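Local coordinates for protein Nrps/pks (Streptomyces albus, PDB 4OPF) that probably catalyses the decarboxylative Claisen condensation that extends the growing polyketide chain, as a ketosynthase domain of the oxazolomycin assembly line, at residues A285-A297 with Y314-K328. Sequence-based numbering, arbitrary orientation.
Sequences AADDVTYIETNAA and YRDGSDTPCSLGSVK
Ile292 drives its CD1 over one face of the Tyr314 ring, 3.9 Å from the centroid, in a CH-pi contact, and the same methyl packs against Cys322 SG. Val289 CB reaches Tyr314 CE1 obliquely at 3.6 Å, while Tyr314 OH bonds onward to His404. This is the tightly packed part, between the parallel strands 291-293 and 322-325 and helix 300-314, which joins them in a beta-alpha-beta crossover of the thiolase-like fold. Backbone bonds run Ser323 N to Thr290 O, Ile292 N to Ser323 O, and Gly325 N to Ile292 O. Tyr291 OH sits 3.3 Å from Gly325 CA, where a CB would clash, and bonds to Lys345.

Just past the helix, Arg315 folds back at chi2 (-56°) and spreads its guanidinium among five backbone carbonyls. NH2 meets Val289 O in the guanidinium plane at 2.9 Å, NH1 takes Ala286 O and Tyr314 O, and Pro321 O and Thr320 O complete the set. Cutting this side chain back to an alanine is likely to leave the five carbonyls without the guanidinium that gathers them and to let 286-289 drift from residues 314-321. The looser side is at Asp287, partly exposed: its OD1 accepts from Ser318 OG at 2.7 Å and, weakly, from a water, but lies over the guanidinium face 3.8 Å from Arg315 NE, so that salt bridge is long and purely electrostatic.

At the far end, Glu293 OE2 takes Val327 N on its syn lone pair, with OE1 salt-bridged to Lys345. Lys328, its chain extended, carries NZ to Asn295 O and Ala296 O, both at 3.0 Å. Buried charges here thus serve largely to satisfy main-chain polar groups, tying the loops that flank the two strands to each other.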
ATOM      1  N   ALA A 285      25.941  10.797   3.237  1.00 36.61           N
ATOM      2  CA  ALA A 285      26.783  10.219   4.276  1.00 35.58           C
ATOM      3  C   ALA A 285      26.024  10.216   5.602  1.00 34.37           C
ATOM      4  O   ALA A 285      25.318  11.156   5.924  1.00 32.16           O
ATOM      5  CB  ALA A 285      28.079  11.012   4.385  1.00 38.42           C
ATOM      6  N   ALA A 286      26.176   9.177   6.392  1.00 34.03           N
ATOM      7  CA  ALA A 286      25.572   9.155   7.727  1.00 35.16           C
ATOM      8  C   ALA A 286      25.896  10.379   8.571  1.00 34.69           C
ATOM      9  O   ALA A 286      25.039  10.886   9.288  1.00 31.96           O
ATOM     10  CB  ALA A 286      26.045   7.902   8.463  1.00 39.19           C
ATOM     11  N   ASP A 287      27.144  10.820   8.547  1.00 34.61           N
ATOM     12  CA  ASP A 287      27.561  11.983   9.328  1.00 37.63           C
ATOM     13  C   ASP A 287      26.883  13.289   8.935  1.00 34.78           C
ATOM     14  O   ASP A 287      26.913  14.246   9.689  1.00 34.70           O
ATOM     15  CB  ASP A 287      29.081  12.176   9.190  1.00 43.53           C
ATOM     16  CG  ASP A 287      29.896  11.413  10.252  1.00 48.66           C
ATOM     17  OD1 ASP A 287      29.394  10.966  11.292  1.00 48.33           O
ATOM     18  OD2 ASP A 287      31.112  11.267  10.031  1.00 71.74           O
ATOM     19  N   ASP A 288      26.307  13.357   7.736  1.00 33.50           N
ATOM     20  CA  ASP A 288      25.613  14.540   7.312  1.00 33.60           C
ATOM     21  C   ASP A 288      24.233  14.669   7.914  1.00 32.08           C
ATOM     22  O   ASP A 288      23.679  15.767   7.884  1.00 33.49           O
ATOM     23  CB  ASP A 288      25.523  14.604   5.794  1.00 36.20           C
ATOM     24  CG  ASP A 288      26.890  14.873   5.147  1.00 39.66           C
ATOM     25  OD1 ASP A 288      27.736  15.515   5.756  1.00 43.52           O
ATOM     26  OD2 ASP A 288      27.096  14.432   4.030  1.00 51.45           O
ATOM     27  N   VAL A 289      23.690  13.590   8.459  1.00 28.85           N
ATOM     28  CA  VAL A 289      22.357  13.654   9.105  1.00 28.73           C
ATOM     29  C   VAL A 289      22.603  14.165  10.527  1.00 29.67           C
ATOM     30  O   VAL A 289      23.238  13.511  11.325  1.00 29.40           O
ATOM     31  CB  VAL A 289      21.653  12.301   9.099  1.00 28.39           C
ATOM     32  CG1 VAL A 289      20.286  12.368   9.766  1.00 27.69           C
ATOM     33  CG2 VAL A 289      21.511  11.770   7.672  1.00 27.32           C
ATOM     34  N   THR A 290      22.055  15.332  10.798  1.00 28.34           N
ATOM     35  CA  THR A 290      22.317  16.126  11.988  1.00 30.51           C
ATOM     36  C   THR A 290      21.306  15.931  13.109  1.00 29.14           C
ATOM     37  O   THR A 290      21.642  16.123  14.291  1.00 29.55           O
ATOM     38  CB  THR A 290      22.331  17.600  11.571  1.00 30.03           C
ATOM     39  OG1 THR A 290      23.369  17.765  10.623  1.00 31.65           O
ATOM     40  CG2 THR A 290      22.537  18.568  12.711  1.00 32.81           C
ATOM     41  N   TYR A 291      20.079  15.572  12.765  1.00 26.30           N
ATOM     42  CA  TYR A 291      19.012  15.429  13.738  1.00 25.51           C
ATOM     43  C   TYR A 291      18.153  14.220  13.384  1.00 25.48           C
ATOM     44  O   TYR A 291      17.874  13.994  12.216  1.00 24.76           O
ATOM     45  CB  TYR A 291      18.130  16.667  13.685  1.00 27.03           C
ATOM     46  CG  TYR A 291      17.011  16.701  14.708  1.00 28.47           C
ATOM     47  CD1 TYR A 291      17.247  17.200  15.958  1.00 30.45           C
ATOM     48  CD2 TYR A 291      15.724  16.206  14.425  1.00 28.57           C
ATOM     49  CE1 TYR A 291      16.273  17.264  16.920  1.00 32.64           C
ATOM     50  CE2 TYR A 291      14.724  16.233  15.405  1.00 29.30           C
ATOM     51  CZ  TYR A 291      14.997  16.786  16.632  1.00 33.27           C
ATOM     52  OH  TYR A 291      14.058  16.890  17.645  1.00 37.02           O
ATOM     53  N   ILE A 292      17.749  13.449  14.383  1.00 25.03           N
ATOM     54  CA  ILE A 292      16.827  12.352  14.223  1.00 24.96           C
ATOM     55  C   ILE A 292      15.635  12.540  15.184  1.00 24.65           C
ATOM     56  O   ILE A 292      15.809  12.625  16.402  1.00 24.70           O
ATOM     57  CB  ILE A 292      17.509  11.041  14.539  1.00 25.99           C
ATOM     58  CG1 ILE A 292      18.747  10.898  13.627  1.00 28.48           C
ATOM     59  CG2 ILE A 292      16.588   9.862  14.368  1.00 24.64           C
ATOM     60  CD1 ILE A 292      19.501   9.658  13.884  1.00 29.28           C
ATOM     61  N   GLU A 293      14.446  12.616  14.606  1.00 23.39           N
ATOM     62  CA  GLU A 293      13.203  12.423  15.327  1.00 23.10           C
ATOM     63  C   GLU A 293      13.034  10.900  15.548  1.00 23.58           C
ATOM     64  O   GLU A 293      12.678  10.152  14.645  1.00 22.11           O
ATOM     65  CB  GLU A 293      12.051  13.019  14.539  1.00 25.21           C
ATOM     66  CG  GLU A 293      10.621  12.671  15.040  1.00 28.00           C
ATOM     67  CD  GLU A 293      10.193  13.387  16.320  1.00 32.31           C
ATOM     68  OE1 GLU A 293      10.939  14.343  16.729  1.00 34.59           O
ATOM     69  OE2 GLU A 293       9.115  12.994  16.925  1.00 35.99           O
ATOM     70  N   THR A 294      13.252  10.479  16.779  1.00 23.60           N
ATOM     71  CA  THR A 294      13.370   9.100  17.158  1.00 24.29           C
ATOM     72  C   THR A 294      11.977   8.464  17.272  1.00 24.25           C
ATOM     73  O   THR A 294      10.972   9.140  17.399  1.00 25.10           O
ATOM     74  CB  THR A 294      14.050   8.956  18.542  1.00 26.09           C
ATOM     75  OG1 THR A 294      13.271   9.642  19.546  1.00 25.99           O
ATOM     76  CG2 THR A 294      15.438   9.539  18.531  1.00 26.16           C
ATOM     77  N   ASN A 295      11.958   7.145  17.289  1.00 24.72           N
ATOM     78  CA  ASN A 295      10.762   6.386  17.554  1.00 26.14           C
ATOM     79  C   ASN A 295      10.208   6.634  18.931  1.00 27.46           C
ATOM     80  O   ASN A 295       9.017   6.841  19.106  1.00 26.67           O
ATOM     81  CB  ASN A 295      11.029   4.920  17.404  1.00 25.92           C
ATOM     82  CG  ASN A 295       9.768   4.112  17.572  1.00 27.17           C
ATOM     83  OD1 ASN A 295       8.771   4.378  16.929  1.00 27.01           O
ATOM     84  ND2 ASN A 295       9.787   3.175  18.498  1.00 29.00           N
ATOM     85  N   ALA A 296      11.079   6.596  19.916  1.00 27.08           N
ATOM     86  CA  ALA A 296      10.726   6.999  21.260  1.00 30.87           C
ATOM     87  C   ALA A 296       9.587   6.194  21.826  1.00 30.97           C
ATOM     88  O   ALA A 296       8.530   6.702  22.154  1.00 32.01           O
ATOM     89  CB  ALA A 296      10.426   8.497  21.299  1.00 31.46           C
ATOM     90  N   ALA A 297       9.812   4.910  21.959  1.00 31.15           N
ATOM     91  CA  ALA A 297       8.756   4.004  22.400  1.00 33.91           C
ATOM     92  C   ALA A 297       8.304   4.337  23.820  1.00 35.56           C
ATOM     93  O   ALA A 297       7.165   4.150  24.133  1.00 37.11           O
ATOM     94  CB  ALA A 297       9.245   2.557  22.346  1.00 34.26           C
ATOM     95  N   TYR A 314      24.456   5.386  12.344  1.00 26.94           N
ATOM     96  CA  TYR A 314      24.727   6.800  12.028  1.00 28.51           C
ATOM     97  C   TYR A 314      26.097   7.321  12.454  1.00 28.27           C
ATOM     98  O   TYR A 314      26.625   8.253  11.818  1.00 28.46           O
ATOM     99  CB  TYR A 314      23.635   7.705  12.651  1.00 28.64           C
ATOM    100  CG  TYR A 314      22.446   7.811  11.749  1.00 27.67           C
ATOM    101  CD1 TYR A 314      22.494   8.653  10.701  1.00 29.86           C
ATOM    102  CD2 TYR A 314      21.315   7.068  11.929  1.00 25.88           C
ATOM    103  CE1 TYR A 314      21.446   8.813   9.871  1.00 30.44           C
ATOM    104  CE2 TYR A 314      20.250   7.173  11.064  1.00 25.24           C
ATOM    105  CZ  TYR A 314      20.317   8.059  10.044  1.00 27.44           C
ATOM    106  OH  TYR A 314      19.366   8.217   9.082  1.00 27.01           O
ATOM    107  N   ARG A 315      26.647   6.726  13.505  1.00 27.15           N
ATOM    108  CA  ARG A 315      27.887   7.197  14.131  1.00 28.78           C
ATOM    109  C   ARG A 315      28.915   6.097  14.419  1.00 29.15           C
ATOM    110  O   ARG A 315      29.615   6.141  15.425  1.00 30.36           O
ATOM    111  CB  ARG A 315      27.589   8.006  15.409  1.00 28.19           C
ATOM    112  CG  ARG A 315      26.871   9.349  15.155  1.00 28.59           C
ATOM    113  CD  ARG A 315      27.615  10.273  14.199  1.00 29.80           C
ATOM    114  NE  ARG A 315      26.918  11.545  14.053  1.00 29.56           N
ATOM    115  CZ  ARG A 315      26.046  11.844  13.083  1.00 29.85           C
ATOM    116  NH1 ARG A 315      25.725  10.994  12.142  1.00 29.42           N
ATOM    117  NH2 ARG A 315      25.465  13.023  13.072  1.00 30.90           N
ATOM    118  N   ASP A 316      29.020   5.128  13.523  1.00 29.75           N
ATOM    119  CA  ASP A 316      29.936   4.016  13.725  1.00 31.45           C
ATOM    120  C   ASP A 316      31.341   4.516  13.471  1.00 33.13           C
ATOM    121  O   ASP A 316      31.651   4.883  12.366  1.00 34.03           O
ATOM    122  CB  ASP A 316      29.582   2.865  12.765  1.00 32.83           C
ATOM    123  CG  ASP A 316      30.315   1.610  13.106  1.00 36.43           C
ATOM    124  OD1 ASP A 316      30.922   1.594  14.208  1.00 37.94           O
ATOM    125  OD2 ASP A 316      30.379   0.672  12.270  1.00 36.51           O
ATOM    126  N   GLY A 317      32.155   4.590  14.503  1.00 33.35           N
ATOM    127  CA  GLY A 317      33.509   5.134  14.412  1.00 35.38           C
ATOM    128  C   GLY A 317      33.542   6.647  14.199  1.00 37.17           C
ATOM    129  O   GLY A 317      34.502   7.158  13.625  1.00 36.98           O
ATOM    130  N   SER A 318      32.496   7.365  14.639  1.00 34.53           N
ATOM    131  CA  SER A 318      32.424   8.804  14.430  1.00 35.58           C
ATOM    132  C   SER A 318      32.157   9.534  15.721  1.00 37.31           C
ATOM    133  O   SER A 318      31.449   9.029  16.569  1.00 38.08           O
ATOM    134  CB  SER A 318      31.305   9.138  13.442  1.00 34.38           C
ATOM    135  OG  SER A 318      31.108  10.523  13.346  1.00 32.94           O
ATOM    136  N   ASP A 319      32.696  10.748  15.823  1.00 39.01           N
ATOM    137  CA  ASP A 319      32.465  11.662  16.935  1.00 40.98           C
ATOM    138  C   ASP A 319      31.584  12.830  16.520  1.00 37.83           C
ATOM    139  O   ASP A 319      31.408  13.727  17.310  1.00 36.34           O
ATOM    140  CB  ASP A 319      33.825  12.207  17.471  1.00 49.54           C
ATOM    141  CG  ASP A 319      34.782  11.065  17.956  1.00 61.32           C
ATOM    142  OD1 ASP A 319      34.338  10.175  18.737  1.00 70.34           O
ATOM    143  OD2 ASP A 319      35.979  11.032  17.550  1.00 74.11           O
ATOM    144  N   THR A 320      31.031  12.846  15.298  1.00 34.51           N
ATOM    145  CA  THR A 320      30.230  13.979  14.880  1.00 34.74           C
ATOM    146  C   THR A 320      28.940  14.044  15.743  1.00 33.01           C
ATOM    147  O   THR A 320      28.253  13.034  15.859  1.00 32.55           O
ATOM    148  CB  THR A 320      29.839  13.810  13.397  1.00 35.56           C
ATOM    149  OG1 THR A 320      31.005  13.784  12.576  1.00 35.63           O
ATOM    150  CG2 THR A 320      28.930  14.908  12.904  1.00 34.74           C
ATOM    151  N   PRO A 321      28.589  15.212  16.316  1.00 33.47           N
ATOM    152  CA  PRO A 321      27.353  15.270  17.091  1.00 34.20           C
ATOM    153  C   PRO A 321      26.132  14.769  16.307  1.00 32.30           C
ATOM    154  O   PRO A 321      26.050  14.908  15.068  1.00 31.51           O
ATOM    155  CB  PRO A 321      27.205  16.777  17.395  1.00 35.55           C
ATOM    156  CG  PRO A 321      28.649  17.200  17.567  1.00 36.69           C
ATOM    157  CD  PRO A 321      29.326  16.494  16.408  1.00 37.12           C
ATOM    158  N   CYS A 322      25.222  14.121  17.012  1.00 34.03           N
ATOM    159  CA  CYS A 322      23.922  13.751  16.445  1.00 33.58           C
ATOM    160  C   CYS A 322      22.849  14.095  17.454  1.00 31.94           C
ATOM    161  O   CYS A 322      22.843  13.552  18.541  1.00 32.47           O
ATOM    162  CB  CYS A 322      23.845  12.269  16.093  1.00 34.67           C
ATOM    163  SG  CYS A 322      22.371  11.822  15.092  1.00 35.53           S
ATOM    164  N   SER A 323      21.955  15.001  17.065  1.00 29.76           N
ATOM    165  CA  SER A 323      20.936  15.510  17.919  1.00 30.48           C
ATOM    166  C   SER A 323      19.623  14.705  17.812  1.00 29.38           C
ATOM    167  O   SER A 323      19.155  14.446  16.726  1.00 29.25           O
ATOM    168  CB  SER A 323      20.760  16.976  17.566  1.00 32.62           C
ATOM    169  OG  SER A 323      19.899  17.554  18.493  1.00 38.19           O
ATOM    170  N   LEU A 324      19.099  14.233  18.934  1.00 28.75           N
ATOM    171  CA  LEU A 324      17.923  13.368  18.982  1.00 29.28           C
ATOM    172  C   LEU A 324      16.773  14.089  19.635  1.00 28.63           C
ATOM    173  O   LEU A 324      16.955  14.835  20.605  1.00 30.71           O
ATOM    174  CB  LEU A 324      18.179  12.102  19.804  1.00 28.69           C
ATOM    175  CG  LEU A 324      19.397  11.266  19.413  1.00 30.87           C
ATOM    176  CD1 LEU A 324      19.388   9.936  20.126  1.00 31.95           C
ATOM    177  CD2 LEU A 324      19.458  11.004  17.935  1.00 31.29           C
ATOM    178  N   GLY A 325      15.590  13.823  19.126  1.00 26.62           N
ATOM    179  CA  GLY A 325      14.372  14.340  19.669  1.00 28.27           C
ATOM    180  C   GLY A 325      13.126  13.461  19.502  1.00 27.05           C
ATOM    181  O   GLY A 325      13.172  12.312  19.015  1.00 26.40           O
ATOM    182  N   SER A 326      12.021  14.002  20.000  1.00 27.66           N
ATOM    183  CA  SER A 326      10.705  13.399  19.891  1.00 26.97           C
ATOM    184  C   SER A 326       9.609  14.401  20.151  1.00 26.70           C
ATOM    185  O   SER A 326       9.689  15.122  21.152  1.00 27.70           O
ATOM    186  CB  SER A 326      10.598  12.289  20.969  1.00 27.45           C
ATOM    187  OG  SER A 326       9.280  11.742  20.964  1.00 27.46           O
ATOM    188  N   VAL A 327       8.488  14.328  19.405  1.00 26.22           N
ATOM    189  CA  VAL A 327       7.325  15.165  19.649  1.00 27.26           C
ATOM    190  C   VAL A 327       6.461  14.640  20.750  1.00 27.49           C
ATOM    191  O   VAL A 327       5.532  15.327  21.189  1.00 25.90           O
ATOM    192  CB  VAL A 327       6.350  15.312  18.443  1.00 32.09           C
ATOM    193  CG1 VAL A 327       7.009  16.068  17.366  1.00 40.06           C
ATOM    194  CG2 VAL A 327       5.927  13.984  17.848  1.00 27.64           C
ATOM    195  N   LYS A 328       6.667  13.394  21.127  1.00 27.13           N
ATOM    196  CA  LYS A 328       5.690  12.768  22.031  1.00 28.73           C
ATOM    197  C   LYS A 328       5.550  13.441  23.406  1.00 29.87           C
ATOM    198  O   LYS A 328       4.455  13.532  23.930  1.00 31.03           O
ATOM    199  CB  LYS A 328       5.992  11.298  22.212  1.00 29.67           C
ATOM    200  CG  LYS A 328       5.821  10.527  20.923  1.00 32.35           C
ATOM    201  CD  LYS A 328       5.945   9.044  21.172  1.00 34.77           C
ATOM    202  CE  LYS A 328       6.078   8.319  19.848  1.00 36.85           C
ATOM    203  NZ  LYS A 328       6.231   6.868  20.168  1.00 38.65           N
TER
HETATM  204  O   HOH W   1      29.248   8.119  10.473  1.00 40.69           O
HETATM  205  O   HOH W   2      23.757  17.414  15.470  1.00 36.54           O
HETATM  206  O   HOH W   3       8.897  10.465  18.562  1.00 30.26           O